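Local coordinates for protein carboxylic ester hydrolase (Aspergillus niger, PDB 7K4O) that hydrolyses ester bonds as a tannase-family serine esterase, probably releasing gallic acid from tannins, at residues 193-207 with 401-414. Numbering follows the deposited sequence.
Sequences WSQVQRFGDEWDGAI and LTPFHEAGGKVIHF. With ZN (zinc ion), chain O.
Strands 205-207 and 410-414 run side by side and parallel, with axes 4.7 Å apart and 8° between their directions. Three backbone hydrogen bonds join them: Lys410 N to Asp204 O, Ala206 N to Lys410 O, and Ile412 N to Ala206 O. Ahead of both strands, the type I turn from Phe199 to Glu202 brings Gly200 against helix 402-406, with Gly200 CA 3.6 Å from Phe404 N. The Phe404 ring is clamped on both faces. Val196 CG1 makes a CH-pi contact over its centre, 3.7 Å from the centroid. Gly409 CA lies over the opposite face, toward the rim. Phe404 CG stands anti to the backbone N (chi1 -179°), which brings the ring against Val196. A water joins the backbones here, donating to Val196 O and accepting from Phe404 N. On the same side of the sheet, the six-membered ring of the Trp193 indole touches Leu401 and Val411. Its CZ3 is 3.7 Å from Leu401 CD1, and its CH2 is 3.8 Å from Val411 CG1. The indole also points an edge at the face of His413 in a T-shaped pair, with planes at 68°. Hydrogen bonds of His413 ND1 with Tyr455 OH and NE2 with Ser427 OG hold the imidazole in this rotation. Gln197 CG packs on Leu401 CD2, while Gln197 NE2 hydrogen-bonds to Thr396 O. His405 turns away from the contact, and its NE2 binds a zinc ion at 2.1 Å; four waters are also bound to the metal. The pattern is that of an alpha/beta-hydrolase sheet: helix 187-196, which follows the probable nucleophile elbow, packs on one face, and helix 481-491 covers Ile207 and Ile412 on the other. Strand 205-209 lies between strands 179-185 and 410-416.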
loop_
_atom_site.group_PDB
_atom_site.type_symbol
_atom_site.label_atom_id
_atom_site.label_comp_id
_atom_site.label_asym_id
_atom_site.label_seq_id
_atom_site.Cartn_x
_atom_site.Cartn_y
_atom_site.Cartn_z
ATOM N N TRP A 193 6.606 4.296 -4.396
ATOM C CA TRP A 193 7.244 3.754 -5.629
ATOM C C TRP A 193 7.259 4.804 -6.741
ATOM O O TRP A 193 8.191 4.791 -7.553
ATOM C CB TRP A 193 6.577 2.460 -6.099
ATOM C CG TRP A 193 7.007 1.258 -5.331
ATOM C CD1 TRP A 193 6.215 0.461 -4.571
ATOM C CD2 TRP A 193 8.349 0.764 -5.169
ATOM N NE1 TRP A 193 6.948 -0.552 -4.024
ATOM C CE2 TRP A 193 8.266 -0.388 -4.366
ATOM C CE3 TRP A 193 9.601 1.116 -5.700
ATOM C CZ2 TRP A 193 9.388 -1.143 -4.040
ATOM C CZ3 TRP A 193 10.706 0.360 -5.376
ATOM C CH2 TRP A 193 10.602 -0.744 -4.534
ATOM N N SER A 194 6.290 5.711 -6.801
ATOM C CA SER A 194 6.205 6.716 -7.874
ATOM C C SER A 194 7.476 7.576 -7.863
ATOM O O SER A 194 7.926 8.041 -8.931
ATOM C CB SER A 194 4.967 7.568 -7.783
ATOM O OG SER A 194 5.017 8.541 -6.745
ATOM N N GLN A 195 8.037 7.827 -6.685
ATOM C CA GLN A 195 9.248 8.665 -6.561
ATOM C C GLN A 195 10.528 7.827 -6.726
ATOM O O GLN A 195 11.433 8.244 -7.450
ATOM C CB GLN A 195 9.315 9.376 -5.208
ATOM C CG GLN A 195 8.080 10.198 -4.907
ATOM C CD GLN A 195 7.796 11.256 -5.951
ATOM O OE1 GLN A 195 8.558 12.187 -6.122
ATOM N NE2 GLN A 195 6.725 11.063 -6.719
ATOM N N VAL A 196 10.579 6.640 -6.123
ATOM C CA VAL A 196 11.759 5.741 -6.225
ATOM C C VAL A 196 12.027 5.385 -7.696
ATOM O O VAL A 196 13.154 5.300 -8.094
ATOM C CB VAL A 196 11.567 4.524 -5.339
ATOM C CG1 VAL A 196 12.637 3.471 -5.582
ATOM C CG2 VAL A 196 11.501 4.894 -3.840
ATOM N N GLN A 197 10.970 5.262 -8.492
ATOM C CA GLN A 197 11.077 4.919 -9.926
ATOM C C GLN A 197 11.586 6.058 -10.806
ATOM O O GLN A 197 11.973 5.761 -11.921
ATOM C CB GLN A 197 9.718 4.398 -10.405
ATOM C CG GLN A 197 9.430 3.013 -9.907
ATOM C CD GLN A 197 8.030 2.512 -10.147
ATOM O OE1 GLN A 197 7.250 3.091 -10.919
ATOM N NE2 GLN A 197 7.650 1.475 -9.416
ATOM N N ARG A 198 11.567 7.311 -10.352
ATOM C CA ARG A 198 11.877 8.486 -11.157
ATOM C C ARG A 198 13.033 9.327 -10.616
ATOM O O ARG A 198 13.709 9.929 -11.457
ATOM C CB ARG A 198 10.630 9.368 -11.245
ATOM C CG ARG A 198 9.504 8.751 -12.072
ATOM C CD ARG A 198 8.259 9.599 -12.113
ATOM N NE ARG A 198 7.199 9.063 -12.947
ATOM C CZ ARG A 198 6.298 8.154 -12.560
ATOM N NH1 ARG A 198 6.338 7.602 -11.365
ATOM N NH2 ARG A 198 5.351 7.763 -13.410
ATOM N N PHE A 199 13.202 9.421 -9.309
ATOM C CA PHE A 199 14.056 10.471 -8.684
ATOM C C PHE A 199 15.016 9.795 -7.709
ATOM O O PHE A 199 14.620 9.486 -6.544
ATOM C CB PHE A 199 13.210 11.544 -8.030
ATOM C CG PHE A 199 12.129 12.126 -8.899
ATOM C CD1 PHE A 199 12.453 12.840 -10.040
ATOM C CD2 PHE A 199 10.796 11.904 -8.611
ATOM C CE1 PHE A 199 11.454 13.319 -10.875
ATOM C CE2 PHE A 199 9.800 12.385 -9.420
ATOM C CZ PHE A 199 10.133 13.091 -10.567
ATOM N N GLY A 200 16.213 9.558 -8.173
ATOM C CA GLY A 200 17.158 8.681 -7.455
ATOM C C GLY A 200 17.590 9.217 -6.109
ATOM O O GLY A 200 17.831 8.398 -5.198
ATOM N N ASP A 201 17.685 10.524 -5.954
ATOM C CA ASP A 201 18.187 11.051 -4.660
ATOM C C ASP A 201 17.131 11.849 -3.899
ATOM O O ASP A 201 17.522 12.531 -2.938
ATOM C CB ASP A 201 19.444 11.877 -4.866
ATOM C CG ASP A 201 19.276 12.907 -5.943
ATOM O OD1 ASP A 201 18.206 13.554 -5.980
ATOM O OD2 ASP A 201 20.171 12.960 -6.822
ATOM N N GLU A 202 15.845 11.678 -4.171
ATOM C CA GLU A 202 14.806 12.354 -3.383
ATOM C C GLU A 202 14.834 11.814 -1.938
ATOM O O GLU A 202 14.754 12.614 -0.994
ATOM C CB GLU A 202 13.461 12.114 -4.063
ATOM C CG GLU A 202 12.284 12.688 -3.317
ATOM C CD GLU A 202 10.962 12.623 -4.089
ATOM O OE1 GLU A 202 11.043 12.602 -5.299
ATOM O OE2 GLU A 202 9.923 12.707 -3.460
ATOM N N TRP A 203 14.918 10.503 -1.775
ATOM C CA TRP A 203 14.934 9.850 -0.456
ATOM C C TRP A 203 16.116 8.905 -0.338
ATOM O O TRP A 203 16.441 8.168 -1.303
ATOM C CB TRP A 203 13.649 9.089 -0.171
ATOM C CG TRP A 203 12.398 9.901 -0.258
ATOM C CD1 TRP A 203 12.162 11.173 0.174
ATOM C CD2 TRP A 203 11.180 9.459 -0.870
ATOM N NE1 TRP A 203 10.849 11.529 -0.082
ATOM C CE2 TRP A 203 10.250 10.508 -0.746
ATOM C CE3 TRP A 203 10.772 8.269 -1.487
ATOM C CZ2 TRP A 203 8.927 10.400 -1.181
ATOM C CZ3 TRP A 203 9.470 8.165 -1.920
ATOM C CH2 TRP A 203 8.558 9.202 -1.762
ATOM N N ASP A 204 16.648 8.806 0.868
ATOM C CA ASP A 204 17.650 7.796 1.255
ATOM C C ASP A 204 16.993 6.462 1.547
ATOM O O ASP A 204 17.661 5.407 1.376
ATOM C CB ASP A 204 18.447 8.282 2.474
ATOM C CG ASP A 204 19.188 9.579 2.142
ATOM O OD1 ASP A 204 20.070 9.551 1.231
ATOM O OD2 ASP A 204 18.809 10.674 2.649
ATOM N N GLY A 205 15.749 6.459 2.032
ATOM C CA GLY A 205 15.077 5.199 2.382
ATOM C C GLY A 205 13.590 5.343 2.172
ATOM O O GLY A 205 13.019 6.376 2.534
ATOM N N ALA A 206 12.950 4.336 1.579
ATOM C CA ALA A 206 11.484 4.339 1.401
ATOM C C ALA A 206 10.904 3.106 2.101
ATOM O O ALA A 206 11.417 1.998 1.911
ATOM C CB ALA A 206 11.132 4.317 -0.067
ATOM N N ILE A 207 9.892 3.314 2.904
ATOM C CA ILE A 207 9.105 2.294 3.637
ATOM C C ILE A 207 7.732 2.192 2.983
ATOM O O ILE A 207 6.967 3.159 2.981
ATOM C CB ILE A 207 8.970 2.635 5.128
ATOM C CG1 ILE A 207 10.324 2.779 5.813
ATOM C CG2 ILE A 207 8.088 1.636 5.819
ATOM C CD1 ILE A 207 10.226 3.612 7.066
ATOM N N LEU A 401 15.533 0.627 -11.595
ATOM C CA LEU A 401 15.731 1.540 -10.449
ATOM C C LEU A 401 17.222 1.883 -10.362
ATOM O O LEU A 401 17.721 2.219 -9.261
ATOM C CB LEU A 401 15.239 0.844 -9.184
ATOM C CG LEU A 401 13.783 0.409 -9.141
ATOM C CD1 LEU A 401 13.413 -0.183 -7.790
ATOM C CD2 LEU A 401 12.861 1.599 -9.440
ATOM N N THR A 402 17.905 1.888 -11.502
ATOM C CA THR A 402 19.363 2.187 -11.530
ATOM C C THR A 402 19.654 3.507 -10.786
ATOM O O THR A 402 20.593 3.559 -9.965
ATOM C CB THR A 402 19.930 2.116 -12.958
ATOM O OG1 THR A 402 19.742 0.778 -13.426
ATOM C CG2 THR A 402 21.400 2.504 -12.934
ATOM N N PRO A 403 18.975 4.640 -11.040
ATOM C CA PRO A 403 19.324 5.899 -10.371
ATOM C C PRO A 403 19.220 5.818 -8.832
ATOM O O PRO A 403 20.146 6.236 -8.112
ATOM C CB PRO A 403 18.306 6.907 -10.927
ATOM C CG PRO A 403 17.978 6.359 -12.301
ATOM C CD PRO A 403 17.931 4.858 -12.092
ATOM N N PHE A 404 18.127 5.278 -8.324
ATOM C CA PHE A 404 17.926 5.109 -6.867
ATOM C C PHE A 404 19.004 4.195 -6.288
ATOM O O PHE A 404 19.634 4.489 -5.228
ATOM C CB PHE A 404 16.523 4.581 -6.614
ATOM C CG PHE A 404 16.177 4.393 -5.170
ATOM C CD1 PHE A 404 15.709 5.447 -4.419
ATOM C CD2 PHE A 404 16.342 3.160 -4.565
ATOM C CE1 PHE A 404 15.388 5.253 -3.091
ATOM C CE2 PHE A 404 15.980 2.960 -3.255
ATOM C CZ PHE A 404 15.501 4.008 -2.510
ATOM N N HIS A 405 19.270 3.080 -6.949
ATOM C CA HIS A 405 20.268 2.109 -6.447
ATOM C C HIS A 405 21.650 2.785 -6.431
ATOM O O HIS A 405 22.363 2.662 -5.394
ATOM C CB HIS A 405 20.223 0.836 -7.284
ATOM C CG HIS A 405 21.377 -0.079 -7.022
ATOM N ND1 HIS A 405 21.698 -0.482 -5.736
ATOM C CD2 HIS A 405 22.246 -0.682 -7.864
ATOM C CE1 HIS A 405 22.780 -1.281 -5.813
ATOM N NE2 HIS A 405 23.111 -1.377 -7.078
ATOM N N GLU A 406 22.015 3.469 -7.502
ATOM C CA GLU A 406 23.336 4.126 -7.644
ATOM C C GLU A 406 23.502 5.277 -6.647
ATOM O O GLU A 406 24.674 5.526 -6.300
ATOM C CB GLU A 406 23.568 4.644 -9.053
ATOM C CG GLU A 406 23.899 3.512 -9.999
ATOM C CD GLU A 406 24.237 3.966 -11.428
ATOM O OE1 GLU A 406 23.904 5.111 -11.811
ATOM O OE2 GLU A 406 24.777 3.133 -12.162
ATOM N N ALA A 407 22.416 5.880 -6.170
ATOM C CA ALA A 407 22.473 6.946 -5.134
ATOM C C ALA A 407 22.626 6.305 -3.744
ATOM O O ALA A 407 22.854 7.046 -2.772
ATOM C CB ALA A 407 21.222 7.793 -5.181
ATOM N N GLY A 408 22.521 4.984 -3.624
ATOM C CA GLY A 408 22.640 4.261 -2.351
ATOM C C GLY A 408 21.336 4.170 -1.592
ATOM O O GLY A 408 21.359 3.770 -0.416
ATOM N N GLY A 409 20.197 4.383 -2.267
ATOM C CA GLY A 409 18.895 4.263 -1.613
ATOM C C GLY A 409 18.543 2.847 -1.202
ATOM O O GLY A 409 19.007 1.830 -1.779
ATOM N N LYS A 410 17.692 2.776 -0.193
ATOM C CA LYS A 410 17.199 1.522 0.425
ATOM C C LYS A 410 15.670 1.493 0.433
ATOM O O LYS A 410 15.033 2.540 0.644
ATOM C CB LYS A 410 17.702 1.408 1.865
ATOM C CG LYS A 410 19.209 1.461 2.032
ATOM C CD LYS A 410 19.935 0.374 1.322
ATOM C CE LYS A 410 21.320 0.128 1.902
ATOM N NZ LYS A 410 22.253 1.235 1.582
ATOM N N VAL A 411 15.101 0.293 0.270
ATOM C CA VAL A 411 13.648 0.082 0.383
ATOM C C VAL A 411 13.365 -1.059 1.348
ATOM O O VAL A 411 13.970 -2.143 1.193
ATOM C CB VAL A 411 13.009 -0.199 -0.992
ATOM C CG1 VAL A 411 11.534 -0.525 -0.869
ATOM C CG2 VAL A 411 13.242 0.958 -1.958
ATOM N N ILE A 412 12.401 -0.851 2.213
ATOM C CA ILE A 412 11.700 -1.906 3.003
ATOM C C ILE A 412 10.267 -1.943 2.468
ATOM O O ILE A 412 9.564 -0.934 2.546
ATOM C CB ILE A 412 11.725 -1.632 4.523
ATOM C CG1 ILE A 412 13.137 -1.730 5.072
ATOM C CG2 ILE A 412 10.752 -2.556 5.224
ATOM C CD1 ILE A 412 13.267 -1.260 6.489
ATOM N N HIS A 413 9.906 -3.062 1.881
ATOM C CA HIS A 413 8.580 -3.297 1.279
ATOM C C HIS A 413 7.917 -4.438 2.058
ATOM O O HIS A 413 8.540 -5.500 2.214
ATOM C CB HIS A 413 8.824 -3.620 -0.184
ATOM C CG HIS A 413 7.646 -3.899 -1.049
ATOM N ND1 HIS A 413 7.819 -4.166 -2.383
ATOM C CD2 HIS A 413 6.324 -4.004 -0.797
ATOM C CE1 HIS A 413 6.623 -4.411 -2.927
ATOM N NE2 HIS A 413 5.691 -4.323 -1.998
ATOM N N PHE A 414 6.691 -4.241 2.477
ATOM C CA PHE A 414 5.963 -5.307 3.216
ATOM C C PHE A 414 4.549 -5.444 2.684
ATOM O O PHE A 414 3.990 -4.523 2.087
ATOM C CB PHE A 414 5.976 -5.061 4.726
ATOM C CG PHE A 414 5.244 -3.838 5.171
ATOM C CD1 PHE A 414 5.866 -2.593 5.126
ATOM C CD2 PHE A 414 3.948 -3.928 5.661
ATOM C CE1 PHE A 414 5.157 -1.460 5.473
ATOM C CE2 PHE A 414 3.261 -2.796 6.026
ATOM C CZ PHE A 414 3.882 -1.566 5.961
HETATM ZN ZN ZN O . 24.803 -2.253 -7.901
HETATM O O HOH W 1 15.447 5.025 -9.729
HETATM O O HOH W 2 20.420 5.186 1.832
HETATM O O HOH W 3 20.905 7.783 -0.820
HETATM O O HOH W 4 24.544 -2.907 -10.329
HETATM O O HOH W 5 24.122 -4.250 -7.115
HETATM O O HOH W 6 26.635 -2.303 -6.294
HETATM O O HOH W 7 25.897 -0.511 -9.014
#